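Local coordinates for FHA domain-containing protein DDL (Arabidopsis thaliana, PDB 3VPY) that probably recognises phosphothreonine in Dicer-like 1 through a cleft of its FHA domain, a beta sandwich, at residues 20-24 with 25-29; 109-112 with 113-117; 43-46 with 47-50; 51-55 with 56-60. All blocks are in the same frame, centred on the assembly; numbering follows the deposited sequence.

All four contacts are local turns or loops in the FHA beta sandwich. Along the chain they come in the order 1, 3, 4, 2. Interaction 1 is the hairpin of strands 18-23 and 26-33, its centre about 17 Å from that of interaction 2, the turn before strand 116-119 of the same antiparallel sheet. Interactions 3 and 4 lie about 8 Å apart, centre to centre, and touch: R46 NH2 forms a salt bridge with D54 OD2, and G43 O faces T53 N at 2.8 Å, probably a hydrogen bond. Together they shape the loops following strands 39-43 and 51-52, at the end of the domain that in FHA relatives receives phosphothreonine.

Interaction 1: residues 20-24 with 25-29; sequences YVFKD and GEPLN
V21 and L28 join the two arms of a tight beta hairpin through both backbone and side chains. Three backbone hydrogen bonds hold the arms. L28 N donates to V21 O at 3.1 Å, while K23 and E26 form the antiparallel hydrogen-bonded pair next to the turn: K23 N to E26 O measures 2.8 Å and is nearly straight, and E26 N returns to K23 O at 3.1 Å, reaching that oxygen from above the carbonyl plane. The bond from E26 N to K23 O closes a type I' turn, with D24 and G25 at its two central positions, both at positive phi. Weaker CA-H...O contacts add to the ladder, P27 CA lying 3.4 Å from V21 O and F22 CA 3.3 Å from E26 O. Apolar contact comes chiefly from L28, whose two methyls both rest against V21 CG1: CD1 is 3.6 Å from it and CD2 3.7 Å. V21 presents this branch because CG1 stands anti to the backbone N (chi1 -173°). F22 and P27, a non-hydrogen-bonded pair, share one face of the sheet and meet loosely, with F22 CD1 4.5 Å from P27 CD. Strand 26-33 is the outermost of its antiparallel sheet; on the other flank of strand 18-23 runs strand 124-129, where V21 packs on Y126 and F22 on V127.

Interaction 2: residues 109-112 with 113-117; sequences YELF and EKDTI
E113 follows F112 into a type II beta turn that ends at D115. It occupies the second position, and its chain extends outward with little further contact across the turn. K114 takes the third position with a positive phi of 83°, as this turn type requires, and its side chain likewise leads outward. The contact gathers at D115, which grips F112 twice. Its backbone N donates to F112 O at 3.0 Å, closing the turn, and its carboxylate turns back to receive the amide of the same residue: F112 N donates to D115 OD2 at 2.8 Å, in a bond that is close to straight (167°) but meets the oxygen from above the carboxylate plane. A chi1 of -82°, with CG beside the backbone N of D115, brings the carboxylate back to the F112 amide. The same OD2 lies near the plane of the F112 ring, at its edge, and 3.7 Å from L111 CD2. The other oxygen, OD1, is bonded to N99 ND2, a second bond that helps to fix the rotation of this buried group. Beyond T116, I117 points back and sets CD1 3.9 Å from L111 CD1, the two side chains meeting at about a right angle. L111 and I117 both also pack on I87 of strand 79-89. The turn carries the chain from strand 109-110, at the edge of the mixed sheet beside strand 79-89, to strand 116-119, which lies in the other sheet between strands 96-98 and 124-129.

Interaction 3: residues 43-46 with 47-50; sequences GRER and RIAD
E45 holds CG anti to its backbone N (chi1 -177°) and runs on extended, while I48 places CG1 between its backbone N and carbonyl carbon (chi1 48°); the two settings lay one chain against the other. E45 meets I48 along its length: CG lies 3.8 Å from I48 CG1, and the carboxylate carbon is as near to that methylene. Further out, E45 OE1 is 3.8 Å from I48 CD1, so the carboxylate lies against the hydrocarbon of I48. The backbone makes a single helix-like turn through R46, R47 and I48. E45 O receives two N-H groups there. A49 N donates at 2.9 Å nearly along the carbonyl direction, an alpha-helical i to i+4 spacing, and I48 N donates at 3.2 Å from above the carbonyl plane. A49 finishes the turn by pointing its methyl back at the first segment, with CB 3.4 Å from E45 O and 3.5 Å from G43 O. G43 and R44 form the Gly-Arg pair at the end of strand 39-43 that is a hallmark of FHA domains; in relatives this arginine reaches the phosphate of the ligand. Here R44 NH1 bonds C58 O, while the backbone of E45 is bonded to K60. Two donors on one oxygen hold this turn by backbone bonds; the carboxylate of E45 makes no bond across it. That group has R47 NE only 5.6 Å from its OE2, a separation too wide for contact but one that may ease its negative charge.

Interaction 4: residues 51-55 with 56-60; sequences IPTDH and PSCSK
H55 turns one face of its imidazole ring to P56, whose CD sits over it 3.6 Å from the ring centroid and 16° off the normal, a CH-pi contact. The pair opens a type I beta turn from H55 to C58 in an FHA domain loop, closed by C58 N donating to H55 O at 3.0 Å. The ring is directed along the turn because CG is anti to the backbone N (chi1 -167°), and S57 then meets its edge. H55 ND1 accepts from S57 N at 3.2 Å, though that donor lies 37° out of the ring plane, and shares a second hydrogen bond with S57 OG at 2.8 Å. Two bonds to one nitrogen thus limit rotation of the imidazole. S57 OG is also bonded to N121 N, tying the turn to the loop after strand 116-119. Deeper in, T53 and C58 face each other, and both pack on F119 of that strand. S59, which shares a backbone hydrogen bond with R44, probably corresponds to the serine that meets the phosphothreonine phosphate in FHA relatives. At the buried end, T53 OG1 touches C58 CB at 3.5 Å and lies 3.8 Å from C58 SG.

Interaction 1: residues 20-24 with 25-29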
loop_
_atom_site.group_PDB
_atom_site.type_symbol
_atom_site.label_atom_id
_atom_site.label_comp_id
_atom_site.label_asym_id
_atom_site.label_seq_id
_atom_site.Cartn_x
_atom_site.Cartn_y
_atom_site.Cartn_z
ATOM N N TYR A 20 -5.719 -7.509 -1.558
ATOM C CA TYR A 20 -6.613 -8.613 -1.226
ATOM C C TYR A 20 -7.033 -8.474 0.225
ATOM O O TYR A 20 -6.221 -8.131 1.082
ATOM C CB TYR A 20 -5.909 -9.947 -1.487
ATOM C CG TYR A 20 -5.783 -10.221 -2.972
ATOM C CD1 TYR A 20 -6.680 -11.072 -3.607
ATOM C CD2 TYR A 20 -4.824 -9.569 -3.753
ATOM C CE1 TYR A 20 -6.612 -11.298 -4.953
ATOM C CE2 TYR A 20 -4.744 -9.793 -5.113
ATOM C CZ TYR A 20 -5.637 -10.682 -5.705
ATOM O OH TYR A 20 -5.599 -10.922 -7.055
ATOM N N VAL A 21 -8.317 -8.688 0.478
ATOM C CA VAL A 21 -8.895 -8.536 1.808
ATOM C C VAL A 21 -9.276 -9.884 2.423
ATOM O O VAL A 21 -9.794 -10.786 1.734
ATOM C CB VAL A 21 -10.176 -7.702 1.707
ATOM C CG1 VAL A 21 -10.735 -7.352 3.118
ATOM C CG2 VAL A 21 -9.925 -6.433 0.880
ATOM N N PHE A 22 -9.058 -9.992 3.730
ATOM C CA PHE A 22 -9.487 -11.161 4.485
ATOM C C PHE A 22 -10.408 -10.675 5.589
ATOM O O PHE A 22 -10.154 -9.632 6.213
ATOM C CB PHE A 22 -8.291 -11.914 5.061
ATOM C CG PHE A 22 -7.372 -12.443 4.007
ATOM C CD1 PHE A 22 -7.528 -13.727 3.516
ATOM C CD2 PHE A 22 -6.403 -11.618 3.442
ATOM C CE1 PHE A 22 -6.689 -14.220 2.520
ATOM C CE2 PHE A 22 -5.578 -12.093 2.431
ATOM C CZ PHE A 22 -5.712 -13.405 1.984
ATOM N N LYS A 23 -11.490 -11.413 5.794
ATOM C CA LYS A 23 -12.417 -11.179 6.894
ATOM C C LYS A 23 -12.406 -12.469 7.701
ATOM O O LYS A 23 -12.814 -13.520 7.193
ATOM C CB LYS A 23 -13.809 -10.886 6.312
ATOM C CG LYS A 23 -14.961 -10.812 7.281
ATOM C CD LYS A 23 -16.186 -10.311 6.516
ATOM C CE LYS A 23 -17.354 -9.987 7.426
ATOM N NZ LYS A 23 -18.368 -9.158 6.691
ATOM N N ASP A 24 -11.939 -12.384 8.955
ATOM C CA ASP A 24 -11.773 -13.559 9.804
ATOM C C ASP A 24 -11.002 -14.663 9.069
ATOM O O ASP A 24 -11.361 -15.842 9.155
ATOM C CB ASP A 24 -13.145 -14.068 10.292
ATOM C CG ASP A 24 -13.888 -13.042 11.141
ATOM O OD1 ASP A 24 -13.268 -12.477 12.059
ATOM O OD2 ASP A 24 -15.094 -12.806 10.888
ATOM N N GLY A 25 -9.967 -14.273 8.321
ATOM C CA GLY A 25 -9.076 -15.233 7.688
ATOM C C GLY A 25 -9.538 -15.814 6.361
ATOM O O GLY A 25 -8.821 -16.618 5.759
ATOM N N GLU A 26 -10.712 -15.399 5.890
ATOM C CA GLU A 26 -11.192 -15.838 4.584
ATOM C C GLU A 26 -11.313 -14.704 3.571
ATOM O O GLU A 26 -11.629 -13.569 3.937
ATOM C CB GLU A 26 -12.505 -16.602 4.709
ATOM C CG GLU A 26 -12.426 -17.788 5.676
ATOM C CD GLU A 26 -11.718 -19.015 5.096
ATOM O OE1 GLU A 26 -11.032 -18.902 4.068
ATOM O OE2 GLU A 26 -11.865 -20.105 5.682
ATOM N N PRO A 27 -11.040 -15.012 2.295
ATOM C CA PRO A 27 -10.976 -13.981 1.262
ATOM C C PRO A 27 -12.332 -13.376 0.887
ATOM O O PRO A 27 -13.353 -14.080 0.841
ATOM C CB PRO A 27 -10.406 -14.731 0.058
ATOM C CG PRO A 27 -10.809 -16.158 0.286
ATOM C CD PRO A 27 -10.704 -16.348 1.756
ATOM N N LEU A 28 -12.337 -12.076 0.610
ATOM C CA LEU A 28 -13.464 -11.497 -0.134
ATOM C C LEU A 28 -13.453 -11.906 -1.620
ATOM O O LEU A 28 -12.506 -12.491 -2.122
ATOM C CB LEU A 28 -13.434 -9.971 -0.016
ATOM C CG LEU A 28 -13.937 -9.377 1.299
ATOM C CD1 LEU A 28 -13.212 -9.878 2.534
ATOM C CD2 LEU A 28 -13.849 -7.878 1.209
ATOM N N ASN A 29 -14.503 -11.547 -2.351
ATOM C CA ASN A 29 -14.607 -11.960 -3.733
ATOM C C ASN A 29 -13.553 -11.310 -4.646
ATOM O O ASN A 29 -13.015 -11.955 -5.557
ATOM C CB ASN A 29 -16.035 -11.702 -4.224
ATOM C CG ASN A 29 -16.371 -12.389 -5.552
ATOM O OD1 ASN A 29 -15.742 -13.368 -5.990
ATOM N ND2 ASN A 29 -17.387 -11.858 -6.207
#

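Interaction 2: residues 109-112 with 113-117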
loop_
_atom_site.group_PDB
_atom_site.type_symbol
_atom_site.label_atom_id
_atom_site.label_comp_id
_atom_site.label_asym_id
_atom_site.label_seq_id
_atom_site.Cartn_x
_atom_site.Cartn_y
_atom_site.Cartn_z
ATOM N N TYR A 109 7.071 3.708 5.077
ATOM C CA TYR A 109 7.667 2.372 4.971
ATOM C C TYR A 109 7.351 1.762 3.614
ATOM O O TYR A 109 6.180 1.644 3.241
ATOM C CB TYR A 109 7.105 1.437 6.062
ATOM C CG TYR A 109 7.592 1.736 7.440
ATOM C CD1 TYR A 109 8.617 0.994 8.007
ATOM C CD2 TYR A 109 7.023 2.771 8.202
ATOM C CE1 TYR A 109 9.065 1.264 9.292
ATOM C CE2 TYR A 109 7.469 3.043 9.485
ATOM C CZ TYR A 109 8.481 2.289 10.026
ATOM O OH TYR A 109 8.936 2.545 11.308
ATOM N N GLU A 110 8.393 1.403 2.859
ATOM C CA GLU A 110 8.164 0.805 1.527
ATOM C C GLU A 110 7.394 -0.519 1.656
ATOM O O GLU A 110 7.690 -1.326 2.550
ATOM C CB GLU A 110 9.484 0.569 0.798
ATOM C CG GLU A 110 9.291 0.168 -0.667
ATOM C CD GLU A 110 10.617 0.017 -1.424
ATOM O OE1 GLU A 110 11.687 0.262 -0.829
ATOM O OE2 GLU A 110 10.587 -0.382 -2.604
ATOM N N LEU A 111 6.419 -0.718 0.774
ATOM C CA LEU A 111 5.644 -1.968 0.730
ATOM C C LEU A 111 6.048 -2.841 -0.455
ATOM O O LEU A 111 6.452 -2.334 -1.510
ATOM C CB LEU A 111 4.153 -1.653 0.651
ATOM C CG LEU A 111 3.484 -1.001 1.862
ATOM C CD1 LEU A 111 2.011 -0.747 1.591
ATOM C CD2 LEU A 111 3.658 -1.853 3.113
ATOM N N PHE A 112 5.946 -4.156 -0.266
ATOM C CA PHE A 112 6.349 -5.128 -1.283
ATOM C C PHE A 112 5.246 -6.139 -1.552
ATOM O O PHE A 112 4.396 -6.383 -0.681
ATOM C CB PHE A 112 7.623 -5.867 -0.844
ATOM C CG PHE A 112 8.845 -4.978 -0.728
ATOM C CD1 PHE A 112 9.798 -4.942 -1.755
ATOM C CD2 PHE A 112 9.048 -4.179 0.393
ATOM C CE1 PHE A 112 10.929 -4.127 -1.648
ATOM C CE2 PHE A 112 10.189 -3.349 0.499
ATOM C CZ PHE A 112 11.111 -3.330 -0.523
ATOM N N GLU A 113 5.263 -6.740 -2.748
ATOM C CA GLU A 113 4.347 -7.849 -3.052
ATOM C C GLU A 113 4.415 -8.877 -1.922
ATOM O O GLU A 113 5.514 -9.233 -1.448
ATOM C CB GLU A 113 4.772 -8.581 -4.325
ATOM C CG GLU A 113 4.671 -7.838 -5.606
ATOM C CD GLU A 113 5.106 -8.756 -6.754
ATOM O OE1 GLU A 113 5.887 -9.686 -6.510
ATOM O OE2 GLU A 113 4.651 -8.568 -7.876
ATOM N N LYS A 114 3.232 -9.354 -1.525
ATOM C CA LYS A 114 3.037 -10.381 -0.504
ATOM C C LYS A 114 3.051 -9.869 0.920
ATOM O O LYS A 114 2.800 -10.638 1.858
ATOM C CB LYS A 114 3.996 -11.577 -0.669
ATOM C CG LYS A 114 3.873 -12.266 -2.012
ATOM C CD LYS A 114 4.889 -13.386 -2.138
ATOM C CE LYS A 114 4.862 -13.951 -3.549
ATOM N NZ LYS A 114 5.648 -15.209 -3.647
ATOM N N ASP A 115 3.281 -8.562 1.104
ATOM C CA ASP A 115 3.178 -8.000 2.440
ATOM C C ASP A 115 1.768 -8.168 2.989
ATOM O O ASP A 115 0.792 -7.996 2.252
ATOM C CB ASP A 115 3.489 -6.505 2.446
ATOM C CG ASP A 115 4.974 -6.203 2.466
ATOM O OD1 ASP A 115 5.780 -7.122 2.693
ATOM O OD2 ASP A 115 5.310 -5.012 2.279
ATOM N N THR A 116 1.669 -8.454 4.285
ATOM C CA THR A 116 0.373 -8.454 4.954
ATOM C C THR A 116 0.262 -7.221 5.826
ATOM O O THR A 116 1.177 -6.886 6.564
ATOM C CB THR A 116 0.184 -9.698 5.819
ATOM O OG1 THR A 116 0.341 -10.857 4.992
ATOM C CG2 THR A 116 -1.208 -9.703 6.434
ATOM N N ILE A 117 -0.878 -6.573 5.743
ATOM C CA ILE A 117 -1.136 -5.341 6.470
ATOM C C ILE A 117 -2.336 -5.531 7.377
ATOM O O ILE A 117 -3.348 -6.114 6.967
ATOM C CB ILE A 117 -1.427 -4.214 5.478
ATOM C CG1 ILE A 117 -0.231 -4.061 4.530
ATOM C CG2 ILE A 117 -1.712 -2.918 6.208
ATOM C CD1 ILE A 117 -0.513 -3.182 3.331
#

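Interaction 3: residues 43-46 with 47-50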
loop_
_atom_site.group_PDB
_atom_site.type_symbol
_atom_site.label_atom_id
_atom_site.label_comp_id
_atom_site.label_asym_id
_atom_site.label_seq_id
_atom_site.Cartn_x
_atom_site.Cartn_y
_atom_site.Cartn_z
ATOM N N GLY A 43 -9.321 4.293 7.038
ATOM C CA GLY A 43 -9.809 4.786 8.311
ATOM C C GLY A 43 -11.247 4.449 8.575
ATOM O O GLY A 43 -11.968 3.988 7.680
ATOM N N ARG A 44 -11.645 4.657 9.824
ATOM C CA ARG A 44 -13.014 4.334 10.250
ATOM C C ARG A 44 -14.044 5.356 9.763
ATOM O O ARG A 44 -15.244 5.047 9.667
ATOM C CB ARG A 44 -13.052 4.184 11.772
ATOM C CG ARG A 44 -14.021 3.106 12.290
ATOM C CD ARG A 44 -14.085 3.105 13.821
ATOM N NE ARG A 44 -14.795 4.310 14.291
ATOM C CZ ARG A 44 -14.213 5.386 14.820
ATOM N NH1 ARG A 44 -12.899 5.429 15.040
ATOM N NH2 ARG A 44 -14.959 6.428 15.147
ATOM N N GLU A 45 -13.588 6.567 9.440
ATOM C CA GLU A 45 -14.509 7.635 9.013
ATOM C C GLU A 45 -14.883 7.496 7.532
ATOM O O GLU A 45 -14.123 7.863 6.652
ATOM C CB GLU A 45 -13.907 9.010 9.312
ATOM C CG GLU A 45 -14.825 10.172 8.958
ATOM C CD GLU A 45 -14.319 11.501 9.483
ATOM O OE1 GLU A 45 -13.299 11.520 10.209
ATOM O OE2 GLU A 45 -14.936 12.540 9.155
ATOM N N ARG A 46 -16.065 6.941 7.275
ATOM C CA ARG A 46 -16.490 6.631 5.907
ATOM C C ARG A 46 -16.629 7.862 5.007
ATOM O O ARG A 46 -16.505 7.739 3.785
ATOM C CB ARG A 46 -17.765 5.769 5.906
ATOM C CG ARG A 46 -17.510 4.374 6.461
ATOM C CD ARG A 46 -18.670 3.423 6.215
ATOM N NE ARG A 46 -18.205 2.042 6.158
ATOM C CZ ARG A 46 -18.082 1.319 5.043
ATOM N NH1 ARG A 46 -18.405 1.829 3.858
ATOM N NH2 ARG A 46 -17.642 0.071 5.118
ATOM N N ARG A 47 -16.818 9.040 5.611
ATOM C CA ARG A 47 -16.962 10.292 4.858
ATOM C C ARG A 47 -15.685 10.649 4.088
ATOM O O ARG A 47 -15.751 11.290 3.035
ATOM C CB ARG A 47 -17.374 11.439 5.804
ATOM C CG ARG A 47 -17.705 12.788 5.132
ATOM C CD ARG A 47 -18.640 13.643 6.022
ATOM N NE ARG A 47 -18.579 15.072 5.684
ATOM C CZ ARG A 47 -19.077 16.066 6.427
ATOM N NH1 ARG A 47 -19.706 15.820 7.572
ATOM N NH2 ARG A 47 -18.949 17.322 6.015
ATOM N N ILE A 48 -14.525 10.241 4.600
ATOM C CA ILE A 48 -13.264 10.617 3.942
ATOM C C ILE A 48 -12.340 9.447 3.577
ATOM O O ILE A 48 -11.531 9.564 2.673
ATOM C CB ILE A 48 -12.486 11.697 4.725
ATOM C CG1 ILE A 48 -12.415 11.313 6.201
ATOM C CG2 ILE A 48 -13.119 13.082 4.478
ATOM C CD1 ILE A 48 -11.438 12.123 7.000
ATOM N N ALA A 49 -12.468 8.312 4.253
ATOM C CA ALA A 49 -11.633 7.155 3.894
ATOM C C ALA A 49 -11.875 6.662 2.452
ATOM O O ALA A 49 -13.029 6.556 1.994
ATOM C CB ALA A 49 -11.826 6.033 4.882
ATOM N N ASP A 50 -10.788 6.396 1.732
ATOM C CA ASP A 50 -10.873 5.657 0.459
ATOM C C ASP A 50 -11.215 4.193 0.665
ATOM O O ASP A 50 -11.972 3.596 -0.114
ATOM C CB ASP A 50 -9.561 5.744 -0.303
ATOM C CG ASP A 50 -9.232 7.148 -0.697
ATOM O OD1 ASP A 50 -10.022 7.739 -1.475
ATOM O OD2 ASP A 50 -8.214 7.684 -0.206
#

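Interaction 4: residues 51-55 with 56-60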
loop_
_atom_site.group_PDB
_atom_site.type_symbol
_atom_site.label_atom_id
_atom_site.label_comp_id
_atom_site.label_asym_id
_atom_site.label_seq_id
_atom_site.Cartn_x
_atom_site.Cartn_y
_atom_site.Cartn_z
ATOM N N ILE A 51 -10.625 3.607 1.701
ATOM C CA ILE A 51 -10.879 2.214 2.051
ATOM C C ILE A 51 -11.300 2.189 3.511
ATOM O O ILE A 51 -10.510 2.485 4.374
ATOM C CB ILE A 51 -9.653 1.331 1.759
ATOM C CG1 ILE A 51 -9.419 1.264 0.231
ATOM C CG2 ILE A 51 -9.863 -0.101 2.322
ATOM C CD1 ILE A 51 -8.050 0.689 -0.173
ATOM N N PRO A 52 -12.578 1.887 3.784
ATOM C CA PRO A 52 -13.008 2.036 5.171
ATOM C C PRO A 52 -12.491 0.876 6.006
ATOM O O PRO A 52 -12.449 -0.267 5.533
ATOM C CB PRO A 52 -14.548 2.036 5.083
ATOM C CG PRO A 52 -14.869 1.414 3.772
ATOM C CD PRO A 52 -13.640 1.372 2.904
ATOM N N THR A 53 -12.043 1.183 7.216
ATOM C CA THR A 53 -11.616 0.176 8.174
ATOM C C THR A 53 -12.583 0.264 9.345
ATOM O O THR A 53 -12.389 1.035 10.295
ATOM C CB THR A 53 -10.155 0.399 8.624
ATOM O OG1 THR A 53 -10.034 1.709 9.218
ATOM C CG2 THR A 53 -9.230 0.261 7.429
ATOM N N ASP A 54 -13.650 -0.518 9.257
ATOM C CA ASP A 54 -14.795 -0.358 10.154
ATOM C C ASP A 54 -14.587 -0.892 11.580
ATOM O O ASP A 54 -15.351 -0.552 12.477
ATOM C CB ASP A 54 -16.033 -1.011 9.527
ATOM C CG ASP A 54 -16.566 -0.241 8.312
ATOM O OD1 ASP A 54 -16.466 1.012 8.256
ATOM O OD2 ASP A 54 -17.127 -0.905 7.411
ATOM N N HIS A 55 -13.585 -1.737 11.778
ATOM C CA HIS A 55 -13.376 -2.337 13.104
ATOM C C HIS A 55 -13.229 -1.243 14.182
ATOM O O HIS A 55 -12.559 -0.231 13.952
ATOM C CB HIS A 55 -12.154 -3.258 13.100
ATOM C CG HIS A 55 -12.074 -4.134 14.310
ATOM N ND1 HIS A 55 -11.367 -3.788 15.445
ATOM C CD2 HIS A 55 -12.660 -5.324 14.580
ATOM C CE1 HIS A 55 -11.509 -4.733 16.354
ATOM N NE2 HIS A 55 -12.290 -5.677 15.853
ATOM N N PRO A 56 -13.894 -1.410 15.334
ATOM C CA PRO A 56 -13.878 -0.341 16.331
ATOM C C PRO A 56 -12.488 -0.003 16.905
ATOM O O PRO A 56 -12.332 1.031 17.534
ATOM C CB PRO A 56 -14.848 -0.848 17.423
ATOM C CG PRO A 56 -14.990 -2.291 17.184
ATOM C CD PRO A 56 -14.778 -2.521 15.725
ATOM N N SER A 57 -11.478 -0.840 16.676
ATOM C CA SER A 57 -10.127 -0.482 17.185
ATOM C C SER A 57 -9.427 0.520 16.277
ATOM O O SER A 57 -8.364 1.059 16.623
ATOM C CB SER A 57 -9.251 -1.723 17.366
ATOM O OG SER A 57 -9.016 -2.364 16.138
ATOM N N CYS A 58 -9.987 0.745 15.101
ATOM C CA CYS A 58 -9.342 1.607 14.098
ATOM C C CYS A 58 -9.648 3.087 14.288
ATOM O O CYS A 58 -10.742 3.461 14.673
ATOM C CB CYS A 58 -9.780 1.202 12.702
ATOM S SG CYS A 58 -9.180 -0.462 12.269
ATOM N N SER A 59 -8.676 3.936 13.975
ATOM C CA SER A 59 -8.858 5.390 14.121
ATOM C C SER A 59 -9.632 5.948 12.925
ATOM O O SER A 59 -9.717 5.292 11.872
ATOM C CB SER A 59 -7.483 6.063 14.244
ATOM O OG SER A 59 -6.723 5.506 15.337
ATOM N N LYS A 60 -10.217 7.139 13.089
ATOM C CA LYS A 60 -10.993 7.791 12.025
ATOM C C LYS A 60 -10.193 7.931 10.725
ATOM O O LYS A 60 -10.673 7.627 9.621
ATOM C CB LYS A 60 -11.460 9.158 12.519
ATOM C CG LYS A 60 -12.597 9.088 13.535
ATOM C CD LYS A 60 -12.881 10.454 14.115
ATOM C CE LYS A 60 -14.044 11.101 13.432
ATOM N NZ LYS A 60 -14.594 12.151 14.326
#